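Local coordinates for protein nucleoporin NUP82 (Chaetomium thermophilum, PDB 5CWW) that probably serves as a structural component of the nuclear pore complex and a docking partner for transport factors, here represented by its N-terminal beta-propeller domain, at residues L331-E336 and T358-P363; V366-G371 and Q449-R454; C60-R65 and T111-D116; H135-C140 and W161-T166; S6-W11 and P585-F590. All blocks are in the same frame, centred on the assembly; numbering follows the deposited sequence.

Interaction 1: L331-E336 and T358-P363; sequences LEWMSE and TRPSRP
Pro360 rests on the indole of Trp333 where helix 321-338, part of a helical insertion between the third and fourth strands of one propeller blade, meets the loop after strand 354-358. The apolar part is a CH-pi contact: Pro360 CG sits 3.6 Å from the centroid of the five-membered ring of Trp333, 20° off its normal. Pro360 CB is wedged between two helix side chains, 3.6 Å from Trp333 CD1 and 3.6 Å from Glu336 CB. Beyond this loop the indole also meets the rings of Trp450 and Trp267, which leaves it buried.

The polar part belongs to Glu336. Its chain bends at chi2 (-93°), turning CD away from an extended course, and the two carboxylate oxygens divide the work. Glu336 OE1 accepts a weak hydrogen bond from Ser361 N at 3.3 Å. Glu336 OE2 lies over one face of the Arg362 guanidinium, 3.5 Å from NE, a salt bridge of charges alone with no N-H aimed at the oxygen.

Glu332 crosses Arg362 at about a right angle and meets its aliphatic part, with OE2 3.4 Å from Arg362 CB. Backbone contact is slight: the CA-H of Trp333 points at Arg362 O, 3.6 Å from CA to O. Next comes the cis peptide before Pro363, whose CD lies 4.1 Å from Trp333 CB.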
# COMPACT_ATOMS: atom_id res chain seq x y z
N LEU B 331 11.91 -8.42 21.84
CA LEU B 331 12.92 -9.34 22.35
C LEU B 331 12.48 -10.79 22.13
O LEU B 331 13.30 -11.66 21.84
CB LEU B 331 13.17 -9.08 23.84
CG LEU B 331 14.16 -10.02 24.53
CD1 LEU B 331 15.49 -10.05 23.80
CD2 LEU B 331 14.35 -9.60 25.98
N GLU B 332 11.18 -11.03 22.27
CA GLU B 332 10.63 -12.36 22.04
C GLU B 332 10.75 -12.74 20.57
O GLU B 332 11.12 -13.86 20.23
CB GLU B 332 9.16 -12.40 22.49
CG GLU B 332 8.54 -13.78 22.46
CD GLU B 332 7.15 -13.79 23.07
OE1 GLU B 332 6.68 -12.73 23.53
OE2 GLU B 332 6.52 -14.88 23.09
N TRP B 333 10.45 -11.78 19.70
CA TRP B 333 10.61 -11.95 18.26
C TRP B 333 12.05 -12.31 17.90
O TRP B 333 12.29 -13.26 17.15
CB TRP B 333 10.18 -10.67 17.54
CG TRP B 333 10.22 -10.73 16.05
CD1 TRP B 333 9.25 -11.21 15.22
CD2 TRP B 333 11.28 -10.27 15.20
NE1 TRP B 333 9.64 -11.09 13.91
CE2 TRP B 333 10.89 -10.51 13.87
CE3 TRP B 333 12.53 -9.67 15.43
CZ2 TRP B 333 11.69 -10.18 12.78
CZ3 TRP B 333 13.32 -9.35 14.35
CH2 TRP B 333 12.90 -9.61 13.04
N MET B 334 13.00 -11.56 18.45
CA MET B 334 14.41 -11.78 18.15
C MET B 334 14.92 -13.12 18.68
O MET B 334 15.79 -13.74 18.06
CB MET B 334 15.25 -10.64 18.75
CG MET B 334 16.75 -10.76 18.47
SD MET B 334 17.16 -10.89 16.72
CE MET B 334 16.63 -9.28 16.13
N SER B 335 14.39 -13.56 19.81
CA SER B 335 14.84 -14.81 20.43
C SER B 335 14.56 -16.00 19.52
O SER B 335 15.26 -17.01 19.57
CB SER B 335 14.18 -15.01 21.79
OG SER B 335 12.82 -15.38 21.64
N GLU B 336 13.53 -15.87 18.68
CA GLU B 336 13.21 -16.90 17.70
C GLU B 336 14.27 -16.96 16.61
O GLU B 336 14.42 -17.98 15.94
CB GLU B 336 11.84 -16.63 17.08
CG GLU B 336 10.68 -16.62 18.07
CD GLU B 336 10.01 -17.97 18.22
OE1 GLU B 336 9.59 -18.54 17.19
OE2 GLU B 336 9.91 -18.46 19.37
N THR B 358 13.40 -18.53 8.98
CA THR B 358 11.95 -18.65 9.01
C THR B 358 11.39 -17.52 9.86
O THR B 358 12.08 -16.97 10.71
CB THR B 358 11.49 -20.00 9.60
OG1 THR B 358 11.68 -20.00 11.02
CG2 THR B 358 12.27 -21.15 8.97
N ARG B 359 10.14 -17.15 9.60
CA ARG B 359 9.50 -16.09 10.36
C ARG B 359 9.30 -16.53 11.80
O ARG B 359 8.83 -17.65 12.04
CB ARG B 359 8.15 -15.71 9.74
CG ARG B 359 7.49 -14.51 10.40
CD ARG B 359 5.98 -14.62 10.36
NE ARG B 359 5.46 -14.62 8.99
CZ ARG B 359 4.86 -15.65 8.40
NH1 ARG B 359 4.68 -16.80 9.02
NH2 ARG B 359 4.43 -15.51 7.15
N PRO B 360 9.66 -15.67 12.77
CA PRO B 360 9.30 -15.97 14.16
C PRO B 360 7.80 -16.18 14.31
O PRO B 360 7.02 -15.45 13.69
CB PRO B 360 9.77 -14.73 14.91
CG PRO B 360 10.91 -14.21 14.10
CD PRO B 360 10.52 -14.48 12.67
N SER B 361 7.41 -17.15 15.13
CA SER B 361 6.00 -17.42 15.37
C SER B 361 5.48 -16.59 16.54
O SER B 361 4.29 -16.30 16.63
CB SER B 361 5.77 -18.91 15.65
OG SER B 361 6.01 -19.67 14.48
N ARG B 362 6.39 -16.20 17.43
CA ARG B 362 6.05 -15.34 18.56
C ARG B 362 6.56 -13.93 18.31
O ARG B 362 7.58 -13.76 17.63
CB ARG B 362 6.64 -15.89 19.86
CG ARG B 362 6.38 -17.37 20.09
CD ARG B 362 7.14 -17.88 21.30
NE ARG B 362 7.12 -19.34 21.37
CZ ARG B 362 7.73 -20.05 22.32
NH1 ARG B 362 8.42 -19.44 23.28
NH2 ARG B 362 7.66 -21.37 22.31
N PRO B 363 5.88 -12.90 18.84
CA PRO B 363 4.64 -12.98 19.64
C PRO B 363 3.43 -13.38 18.81
O PRO B 363 2.46 -13.90 19.35
CB PRO B 363 4.47 -11.54 20.17
CG PRO B 363 5.78 -10.87 19.94
CD PRO B 363 6.38 -11.52 18.75

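Interaction 2: V366-G371 and Q449-R454; sequences VPKLQG and QWLPPR
Trp450 carries CG anti to its carbonyl carbon (chi1 -63°), and from there its indole meets Val366 and Pro367 just before the short outermost strand 369-370 of a propeller blade. Lys368 has CG anti to its backbone N (chi1 179°), which sets that atom 4.0 Å from Leu451 CD2.

Trp450 CD1 approaches Val366 O at 3.4 Å and Pro367 CA at 3.7 Å. On its far reaches the same ring packs against Trp333, so it joins this crossing to the neighbouring helix. An alanine in place of Trp450 would probably open a gap beside Pro367 and leave Trp333 without one of its aromatic neighbours.

The direct backbone link is Lys368 N to Gln449 O, 2.7 Å, supplemented by water. One water donates to Val366 O and accepts from Leu451 N, bridging the two segments beside the indole. A second donates to Gln370 OE1 and takes a weak bond from Gln449 NE2; the two amide planes stand only 23° apart, although the side chains cross at about a right angle. Gln370 NE2 is hydrogen-bonded to Glu447 O and lies 4.0 Å from Gln449 CB.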
# COMPACT_ATOMS: atom_id res chain seq x y z
N VAL B 366 0.89 -11.79 12.79
CA VAL B 366 0.32 -10.54 12.30
C VAL B 366 0.72 -9.38 13.21
O VAL B 366 0.34 -9.35 14.38
CB VAL B 366 -1.21 -10.63 12.20
CG1 VAL B 366 -1.80 -9.36 11.61
CG2 VAL B 366 -1.61 -11.85 11.37
N PRO B 367 1.49 -8.42 12.68
CA PRO B 367 1.84 -7.27 13.52
C PRO B 367 0.66 -6.32 13.70
O PRO B 367 -0.33 -6.41 12.98
CB PRO B 367 2.97 -6.60 12.74
CG PRO B 367 2.73 -6.96 11.33
CD PRO B 367 2.10 -8.33 11.34
N LYS B 368 0.77 -5.44 14.68
CA LYS B 368 -0.25 -4.43 14.92
C LYS B 368 -0.34 -3.48 13.73
O LYS B 368 0.67 -3.12 13.13
CB LYS B 368 0.06 -3.65 16.20
CG LYS B 368 -0.94 -2.54 16.51
CD LYS B 368 -0.55 -1.77 17.75
CE LYS B 368 -1.47 -0.58 17.96
NZ LYS B 368 -1.16 0.15 19.22
N LEU B 369 -1.56 -3.07 13.39
CA LEU B 369 -1.74 -2.03 12.39
C LEU B 369 -1.49 -0.68 13.05
O LEU B 369 -2.18 -0.31 14.00
CB LEU B 369 -3.15 -2.07 11.79
CG LEU B 369 -3.38 -1.06 10.66
CD1 LEU B 369 -2.50 -1.37 9.46
CD2 LEU B 369 -4.84 -1.03 10.26
N GLN B 370 -0.50 0.04 12.54
CA GLN B 370 -0.13 1.35 13.08
C GLN B 370 -0.75 2.47 12.25
O GLN B 370 -0.52 2.55 11.04
CB GLN B 370 1.39 1.50 13.12
CG GLN B 370 2.08 0.45 13.98
CD GLN B 370 3.58 0.68 14.07
OE1 GLN B 370 4.04 1.80 14.24
NE2 GLN B 370 4.35 -0.40 13.94
N GLY B 371 -1.52 3.32 12.91
CA GLY B 371 -2.16 4.45 12.25
C GLY B 371 -3.63 4.57 12.63
O GLY B 371 -4.12 3.79 13.45
N GLN B 449 5.75 -3.86 16.20
CA GLN B 449 4.73 -3.82 17.24
C GLN B 449 3.62 -4.84 16.97
O GLN B 449 3.24 -5.08 15.83
CB GLN B 449 4.12 -2.42 17.36
CG GLN B 449 5.09 -1.38 17.91
CD GLN B 449 4.40 -0.10 18.34
OE1 GLN B 449 3.25 -0.12 18.79
NE2 GLN B 449 5.10 1.02 18.21
N TRP B 450 3.15 -5.44 18.06
CA TRP B 450 2.02 -6.37 18.02
C TRP B 450 0.97 -5.92 19.03
O TRP B 450 1.28 -5.20 19.97
CB TRP B 450 2.47 -7.79 18.35
CG TRP B 450 3.43 -8.39 17.37
CD1 TRP B 450 3.14 -9.26 16.36
CD2 TRP B 450 4.85 -8.18 17.32
NE1 TRP B 450 4.28 -9.60 15.68
CE2 TRP B 450 5.34 -8.96 16.25
CE3 TRP B 450 5.74 -7.42 18.07
CZ2 TRP B 450 6.70 -8.98 15.91
CZ3 TRP B 450 7.09 -7.45 17.73
CH2 TRP B 450 7.55 -8.23 16.66
N LEU B 451 -0.27 -6.36 18.83
CA LEU B 451 -1.30 -6.15 19.84
C LEU B 451 -0.94 -6.93 21.10
O LEU B 451 -0.14 -7.86 21.04
CB LEU B 451 -2.66 -6.58 19.31
CG LEU B 451 -3.26 -5.69 18.22
CD1 LEU B 451 -4.41 -6.40 17.53
CD2 LEU B 451 -3.72 -4.36 18.80
N PRO B 452 -1.51 -6.54 22.25
CA PRO B 452 -1.20 -7.24 23.50
C PRO B 452 -1.64 -8.70 23.51
O PRO B 452 -2.54 -9.07 22.75
CB PRO B 452 -1.98 -6.45 24.55
CG PRO B 452 -2.26 -5.14 23.93
CD PRO B 452 -2.37 -5.37 22.47
N PRO B 453 -1.02 -9.53 24.36
CA PRO B 453 -1.55 -10.88 24.59
C PRO B 453 -2.76 -10.83 25.52
O PRO B 453 -2.93 -9.84 26.23
CB PRO B 453 -0.37 -11.61 25.25
CG PRO B 453 0.37 -10.53 25.97
CD PRO B 453 0.22 -9.29 25.11
N ARG B 454 -3.58 -11.87 25.52
CA ARG B 454 -4.75 -11.92 26.38
C ARG B 454 -4.36 -12.00 27.85
O ARG B 454 -5.18 -11.75 28.74
CB ARG B 454 -5.64 -13.10 26.00
CG ARG B 454 -6.24 -12.99 24.61
CD ARG B 454 -7.09 -14.19 24.26
NE ARG B 454 -7.61 -14.11 22.90
CZ ARG B 454 -8.71 -13.44 22.55
NH1 ARG B 454 -9.41 -12.78 23.45
NH2 ARG B 454 -9.09 -13.43 21.28
O HOH W 1 -1.06 -8.06 16.46
O HOH W 2 6.36 1.80 15.88

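Interaction 3: C60-R65 and T111-D116; sequences CGKQIR and TPVADD
Thr111 and Lys62 meet at the tip of a beta hairpin in the first propeller blade, where a type II' turn from Cys60 to Gln63 joins strands 55-60 and 63-68 and packs on the loop leading to the next blade. The tight side is here. Thr111 OG1, with chi1 of 76° placing it between the backbone N and the carbonyl carbon, donates to Lys62 O at a short 2.5 Å; it stands above the carbonyl plane, 46° out of it. Thr111 OG1 in turn accepts a weak bond from Val113 N, so the hydroxyl ties the loop's own backbone to the turn. The methyl branch, Thr111 CG2, packs 3.8 Å from Ile64 CG1, and Val113 CG2 touches both Lys62 CA and CB, 3.7 Å from CB.

Toward solvent the contact thins out. The Lys62 chain runs out over the loop, with CE 3.5 Å from Ala114 O, then bends at its last torsion. Its NZ remains 4.4 Å from Asp116 OD1, too far for a salt bridge, though the opposite charges are likely to attract. Asp116 is steadied by its own neighbour, since its N donates to Asp115 OD1. On this exposed edge Asp116 OD1 reaches the turn itself, 3.4 Å from Gly61 CA.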
# COMPACT_ATOMS: atom_id res chain seq x y z
N CYS B 60 0.35 -3.04 -23.78
CA CYS B 60 -0.56 -2.38 -24.71
C CYS B 60 -1.81 -3.23 -24.88
O CYS B 60 -1.85 -4.12 -25.73
CB CYS B 60 0.13 -2.15 -26.06
SG CYS B 60 1.59 -1.08 -25.93
N GLY B 61 -2.82 -2.96 -24.07
CA GLY B 61 -4.04 -3.75 -24.08
C GLY B 61 -3.83 -5.07 -23.37
O GLY B 61 -3.48 -5.09 -22.19
N LYS B 62 -4.02 -6.17 -24.09
CA LYS B 62 -3.90 -7.50 -23.51
C LYS B 62 -2.58 -8.18 -23.87
O LYS B 62 -2.45 -9.39 -23.70
CB LYS B 62 -5.07 -8.38 -23.96
CG LYS B 62 -6.44 -7.88 -23.52
CD LYS B 62 -7.54 -8.83 -23.98
CE LYS B 62 -8.90 -8.39 -23.47
NZ LYS B 62 -9.28 -7.04 -23.96
N GLN B 63 -1.62 -7.41 -24.37
CA GLN B 63 -0.32 -7.96 -24.74
C GLN B 63 0.83 -7.11 -24.19
O GLN B 63 0.66 -5.92 -23.92
CB GLN B 63 -0.19 -8.07 -26.26
CG GLN B 63 -0.22 -6.73 -26.99
CD GLN B 63 -0.15 -6.89 -28.50
OE1 GLN B 63 -0.37 -7.98 -29.03
NE2 GLN B 63 0.17 -5.80 -29.19
N ILE B 64 1.98 -7.74 -24.02
CA ILE B 64 3.19 -7.06 -23.56
C ILE B 64 4.24 -7.06 -24.67
O ILE B 64 4.64 -8.11 -25.16
CB ILE B 64 3.78 -7.72 -22.30
CG1 ILE B 64 2.72 -7.82 -21.20
CG2 ILE B 64 5.00 -6.94 -21.81
CD1 ILE B 64 3.15 -8.65 -20.00
N ARG B 65 4.67 -5.87 -25.07
CA ARG B 65 5.67 -5.73 -26.12
C ARG B 65 7.07 -5.66 -25.52
O ARG B 65 7.39 -4.76 -24.74
CB ARG B 65 5.38 -4.51 -26.98
CG ARG B 65 4.02 -4.58 -27.64
CD ARG B 65 3.72 -3.39 -28.52
NE ARG B 65 2.43 -3.55 -29.19
CZ ARG B 65 1.65 -2.54 -29.58
NH1 ARG B 65 2.03 -1.29 -29.39
NH2 ARG B 65 0.50 -2.79 -30.19
N THR B 111 -0.70 -12.47 -23.79
CA THR B 111 -1.01 -12.83 -22.41
C THR B 111 -2.42 -13.41 -22.32
O THR B 111 -3.22 -13.23 -23.23
CB THR B 111 -0.90 -11.61 -21.47
OG1 THR B 111 -2.05 -10.77 -21.65
CG2 THR B 111 0.36 -10.81 -21.75
N PRO B 112 -2.72 -14.11 -21.21
CA PRO B 112 -4.05 -14.68 -21.01
C PRO B 112 -5.02 -13.75 -20.28
O PRO B 112 -6.10 -14.21 -19.89
CB PRO B 112 -3.76 -15.92 -20.17
CG PRO B 112 -2.60 -15.51 -19.33
CD PRO B 112 -1.77 -14.58 -20.19
N VAL B 113 -4.67 -12.48 -20.11
CA VAL B 113 -5.54 -11.56 -19.39
C VAL B 113 -6.85 -11.35 -20.15
O VAL B 113 -6.91 -11.53 -21.36
CB VAL B 113 -4.86 -10.18 -19.17
CG1 VAL B 113 -3.60 -10.35 -18.31
CG2 VAL B 113 -4.56 -9.49 -20.50
N ALA B 114 -7.90 -10.97 -19.42
CA ALA B 114 -9.22 -10.76 -19.99
C ALA B 114 -9.59 -9.28 -20.04
O ALA B 114 -10.68 -8.92 -20.48
CB ALA B 114 -10.26 -11.54 -19.21
N ASP B 115 -8.67 -8.43 -19.59
CA ASP B 115 -8.89 -6.99 -19.61
C ASP B 115 -7.56 -6.26 -19.78
O ASP B 115 -6.50 -6.86 -19.61
CB ASP B 115 -9.59 -6.53 -18.33
CG ASP B 115 -10.37 -5.24 -18.51
OD1 ASP B 115 -10.07 -4.49 -19.46
OD2 ASP B 115 -11.28 -4.98 -17.70
N ASP B 116 -7.62 -4.98 -20.11
CA ASP B 116 -6.42 -4.18 -20.34
C ASP B 116 -5.49 -4.22 -19.14
O ASP B 116 -5.91 -4.06 -18.00
CB ASP B 116 -6.80 -2.72 -20.65
CG ASP B 116 -7.55 -2.58 -21.95
OD1 ASP B 116 -7.25 -3.33 -22.91
OD2 ASP B 116 -8.45 -1.71 -22.03

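Interaction 4: H135-C140 and W161-T166; sequences HTVHIC and WTLGPT
His138 and Thr162 face each other as an antiparallel non-hydrogen-bonded pair, their side chains side by side and pointing the same way. Starting at the backbone, His138 CB lies 3.7 Å from Trp161 O. CG follows anti to the carbonyl carbon (chi1 -70°), and the imidazole turns its CD2 and NE2 toward Thr162 OG1, each 3.7 Å from it. CD2 also touches Pro112, and ND1 lies against Val113, both in the loop that enters this blade. An alanine in place of His138 would probably leave Thr162 OG1 without its ring neighbour and open a gap beside Pro112.

On the opposite face Ile139 pairs with Trp161, CB to CB 4.2 Å. Two nearly straight backbone bonds join them, Ile139 N to Trp161 O and Trp161 N to Ile139 O, both 2.7 Å. Leu163 N then donates to Val137 O, and a water links Val137 N and Leu163 O. Strand 160-162 is thereby laid along strand 137-141 as the outermost strand of a four-stranded antiparallel propeller blade.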
# COMPACT_ATOMS: atom_id res chain seq x y z
N HIS B 135 -8.46 -6.24 -11.59
CA HIS B 135 -8.81 -7.23 -10.57
C HIS B 135 -7.93 -8.48 -10.56
O HIS B 135 -7.82 -9.15 -9.53
CB HIS B 135 -10.27 -7.66 -10.75
CG HIS B 135 -11.26 -6.62 -10.35
ND1 HIS B 135 -11.49 -5.47 -11.09
CD2 HIS B 135 -12.09 -6.54 -9.28
CE1 HIS B 135 -12.41 -4.74 -10.50
NE2 HIS B 135 -12.80 -5.37 -9.40
N THR B 136 -7.31 -8.80 -11.69
CA THR B 136 -6.57 -10.05 -11.83
C THR B 136 -5.06 -9.86 -11.75
O THR B 136 -4.55 -8.76 -11.98
CB THR B 136 -6.90 -10.75 -13.17
OG1 THR B 136 -6.42 -9.97 -14.27
CG2 THR B 136 -8.41 -10.95 -13.32
N VAL B 137 -4.36 -10.94 -11.40
CA VAL B 137 -2.91 -10.92 -11.30
C VAL B 137 -2.32 -12.17 -11.94
O VAL B 137 -2.66 -13.29 -11.56
CB VAL B 137 -2.45 -10.85 -9.83
CG1 VAL B 137 -0.93 -10.76 -9.74
CG2 VAL B 137 -3.08 -9.66 -9.12
N HIS B 138 -1.45 -11.96 -12.92
CA HIS B 138 -0.69 -13.05 -13.53
C HIS B 138 0.80 -12.87 -13.29
O HIS B 138 1.29 -11.74 -13.25
CB HIS B 138 -0.96 -13.14 -15.03
CG HIS B 138 -2.34 -13.60 -15.38
ND1 HIS B 138 -3.44 -12.77 -15.32
CD2 HIS B 138 -2.80 -14.80 -15.78
CE1 HIS B 138 -4.52 -13.44 -15.68
NE2 HIS B 138 -4.16 -14.68 -15.97
N ILE B 139 1.51 -13.98 -13.12
CA ILE B 139 2.96 -13.96 -12.98
C ILE B 139 3.59 -14.52 -14.24
O ILE B 139 3.39 -15.69 -14.58
CB ILE B 139 3.43 -14.77 -11.76
CG1 ILE B 139 2.71 -14.31 -10.49
CG2 ILE B 139 4.95 -14.66 -11.60
CD1 ILE B 139 2.90 -12.85 -10.15
N CYS B 140 4.36 -13.69 -14.93
CA CYS B 140 5.04 -14.11 -16.14
C CYS B 140 6.47 -14.55 -15.83
O CYS B 140 7.26 -13.78 -15.28
CB CYS B 140 5.07 -12.99 -17.18
SG CYS B 140 5.89 -13.44 -18.73
N TRP B 161 1.53 -17.62 -15.02
CA TRP B 161 0.85 -18.26 -13.89
C TRP B 161 -0.25 -17.36 -13.36
O TRP B 161 -0.02 -16.18 -13.10
CB TRP B 161 1.84 -18.57 -12.77
CG TRP B 161 2.83 -19.65 -13.09
CD1 TRP B 161 3.98 -19.52 -13.82
CD2 TRP B 161 2.77 -21.01 -12.67
NE1 TRP B 161 4.63 -20.73 -13.88
CE2 TRP B 161 3.91 -21.66 -13.18
CE3 TRP B 161 1.86 -21.75 -11.90
CZ2 TRP B 161 4.16 -23.01 -12.96
CZ3 TRP B 161 2.11 -23.09 -11.69
CH2 TRP B 161 3.25 -23.71 -12.21
N THR B 162 -1.44 -17.93 -13.18
CA THR B 162 -2.53 -17.20 -12.55
C THR B 162 -2.29 -17.14 -11.05
O THR B 162 -1.99 -18.15 -10.42
CB THR B 162 -3.89 -17.88 -12.82
OG1 THR B 162 -4.15 -17.89 -14.23
CG2 THR B 162 -5.02 -17.13 -12.12
N LEU B 163 -2.41 -15.94 -10.48
CA LEU B 163 -2.22 -15.73 -9.06
C LEU B 163 -3.57 -15.58 -8.36
O LEU B 163 -4.32 -14.64 -8.65
CB LEU B 163 -1.35 -14.50 -8.80
CG LEU B 163 -0.82 -14.34 -7.37
CD1 LEU B 163 0.29 -15.35 -7.09
CD2 LEU B 163 -0.34 -12.92 -7.12
N GLY B 164 -3.87 -16.50 -7.46
CA GLY B 164 -5.14 -16.50 -6.75
C GLY B 164 -6.33 -16.51 -7.68
O GLY B 164 -7.06 -15.52 -7.77
N PRO B 165 -6.55 -17.64 -8.38
CA PRO B 165 -7.67 -17.79 -9.32
C PRO B 165 -9.05 -17.51 -8.70
O PRO B 165 -9.94 -17.04 -9.41
CB PRO B 165 -7.58 -19.26 -9.74
CG PRO B 165 -6.16 -19.63 -9.52
CD PRO B 165 -5.70 -18.84 -8.34
N THR B 166 -9.21 -17.80 -7.42
CA THR B 166 -10.49 -17.58 -6.73
C THR B 166 -10.43 -16.36 -5.82
O THR B 166 -11.40 -16.04 -5.14
CB THR B 166 -10.90 -18.82 -5.90
OG1 THR B 166 -10.03 -18.96 -4.77
CG2 THR B 166 -10.86 -20.08 -6.75
O HOH W 3 -5.86 -13.38 -10.66

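Interaction 5: S6-W11 and P585-F590; sequences SFAPAW and PIALFF
Phe7 and Ala8 press against strand 585-589, the last strand of the final propeller blade, so that the N-terminal segment meets the C-terminal end of the domain. The two run about 94° apart, hence the segment crosses the strand and does not extend its sheet. One backbone bond marks the crossing point, Ala587 N to Phe7 O at 2.9 Å, with the donor in the carbonyl plane.

The central bumps on the N-terminal side, Ala8 and Pro9, are small. Ala8 CB fits into the dip between two strand residues, 4.0 Å from Pro585 CG and 4.2 Å from Ala587 CB. Next along, the Pro9 ring offers its CD edge to Ala587 CB at 3.7 Å and crosses the Phe589 side chain at about a right angle. Pro9 CG also sits over the Trp11 indole, 3.3 Å above the plane and toward the rim. The proline thus sits in the corner between Trp11 and Phe589, whose ring is itself stacked on Phe576.

At the other end Phe7 CB settles beside Ile586 and Leu588, while its ring meets Phe553 edge-to-face. Beyond the proline, the two aromatics complete the corner where Trp11 CZ2 approaches Phe589 CZ at 4.3 Å.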
# COMPACT_ATOMS: atom_id res chain seq x y z
N SER B 6 8.91 15.55 -31.83
CA SER B 6 8.59 14.44 -30.95
C SER B 6 9.42 14.53 -29.67
O SER B 6 10.34 15.34 -29.59
CB SER B 6 8.86 13.10 -31.65
OG SER B 6 10.22 12.96 -31.99
N PHE B 7 9.09 13.70 -28.69
CA PHE B 7 9.77 13.72 -27.40
C PHE B 7 10.55 12.42 -27.18
O PHE B 7 10.55 11.86 -26.08
CB PHE B 7 8.76 13.94 -26.27
CG PHE B 7 8.04 15.25 -26.36
CD1 PHE B 7 6.85 15.35 -27.07
CD2 PHE B 7 8.55 16.38 -25.75
CE1 PHE B 7 6.19 16.56 -27.16
CE2 PHE B 7 7.89 17.59 -25.84
CZ PHE B 7 6.71 17.68 -26.54
N ALA B 8 11.21 11.96 -28.23
CA ALA B 8 12.02 10.75 -28.17
C ALA B 8 13.01 10.75 -29.33
O ALA B 8 12.78 11.43 -30.33
CB ALA B 8 11.14 9.51 -28.21
N PRO B 9 14.12 10.00 -29.21
CA PRO B 9 15.09 9.96 -30.31
C PRO B 9 14.53 9.29 -31.55
O PRO B 9 13.48 8.65 -31.49
CB PRO B 9 16.26 9.16 -29.72
CG PRO B 9 15.65 8.34 -28.64
CD PRO B 9 14.55 9.17 -28.06
N ALA B 10 15.23 9.43 -32.67
CA ALA B 10 14.75 8.93 -33.96
C ALA B 10 14.57 7.42 -33.96
O ALA B 10 13.71 6.89 -34.67
CB ALA B 10 15.70 9.34 -35.07
N TRP B 11 15.37 6.71 -33.17
CA TRP B 11 15.35 5.25 -33.16
C TRP B 11 14.22 4.70 -32.28
O TRP B 11 14.13 3.50 -32.06
CB TRP B 11 16.70 4.68 -32.71
CG TRP B 11 17.21 5.21 -31.40
CD1 TRP B 11 17.96 6.33 -31.21
CD2 TRP B 11 17.02 4.63 -30.11
NE1 TRP B 11 18.25 6.49 -29.88
CE2 TRP B 11 17.68 5.46 -29.18
CE3 TRP B 11 16.35 3.49 -29.64
CZ2 TRP B 11 17.70 5.19 -27.81
CZ3 TRP B 11 16.37 3.22 -28.28
CH2 TRP B 11 17.03 4.07 -27.39
N PRO B 585 6.13 7.17 -27.72
CA PRO B 585 7.03 7.08 -26.57
C PRO B 585 7.49 8.44 -26.07
O PRO B 585 7.33 9.45 -26.76
CB PRO B 585 8.22 6.30 -27.13
CG PRO B 585 8.28 6.71 -28.56
CD PRO B 585 6.85 6.97 -28.99
N ILE B 586 8.05 8.45 -24.87
CA ILE B 586 8.66 9.65 -24.30
C ILE B 586 9.98 9.24 -23.66
O ILE B 586 9.99 8.56 -22.63
CB ILE B 586 7.74 10.31 -23.25
CG1 ILE B 586 6.42 10.73 -23.89
CG2 ILE B 586 8.43 11.52 -22.62
CD1 ILE B 586 5.37 11.22 -22.90
N ALA B 587 11.08 9.63 -24.29
CA ALA B 587 12.41 9.31 -23.81
C ALA B 587 13.27 10.56 -23.71
O ALA B 587 13.83 11.03 -24.70
CB ALA B 587 13.07 8.29 -24.73
N LEU B 588 13.36 11.11 -22.50
CA LEU B 588 14.08 12.35 -22.25
C LEU B 588 15.39 12.09 -21.50
O LEU B 588 15.38 11.53 -20.40
CB LEU B 588 13.20 13.31 -21.46
CG LEU B 588 11.83 13.57 -22.09
CD1 LEU B 588 10.96 14.42 -21.18
CD2 LEU B 588 11.98 14.23 -23.46
N PHE B 589 16.50 12.51 -22.10
CA PHE B 589 17.83 12.19 -21.60
C PHE B 589 18.43 13.32 -20.76
O PHE B 589 18.17 14.50 -21.00
CB PHE B 589 18.77 11.88 -22.78
CG PHE B 589 18.46 10.58 -23.46
CD1 PHE B 589 17.28 10.41 -24.18
CD2 PHE B 589 19.34 9.51 -23.40
CE1 PHE B 589 17.00 9.22 -24.81
CE2 PHE B 589 19.07 8.31 -24.03
CZ PHE B 589 17.89 8.17 -24.74
N PHE B 590 19.24 12.93 -19.77
CA PHE B 590 19.89 13.89 -18.87
C PHE B 590 21.40 13.76 -18.89
O PHE B 590 22.11 14.67 -18.45
CB PHE B 590 19.39 13.69 -17.44
CG PHE B 590 17.91 13.85 -17.30
CD1 PHE B 590 17.35 15.11 -17.19
CD2 PHE B 590 17.09 12.75 -17.27
CE1 PHE B 590 15.99 15.26 -17.06
CE2 PHE B 590 15.73 12.89 -17.14
CZ PHE B 590 15.17 14.15 -17.04

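How the interactions relate
Seven sheets make up this propeller. Within the span enclosed by interaction 5, interaction 3 comes first, joining the first blade to the loop that enters the second, and interaction 4 completes that second blade. Their centres are 13 Å apart, and they touch where Pro112 and Val113 meet His138. Interactions 1 and 2 follow in series, 14 Å apart, at the blade containing strand 369-370; the Trp333-Trp450 contact joins them. This pair lies about 30 to 42 Å from the other, centre to centre. Interaction 5 brings both ends of the chain together about 50 Å from interactions 1 and 2, across the chain's centre, consistent with a propeller whose first and last parts lie side by side.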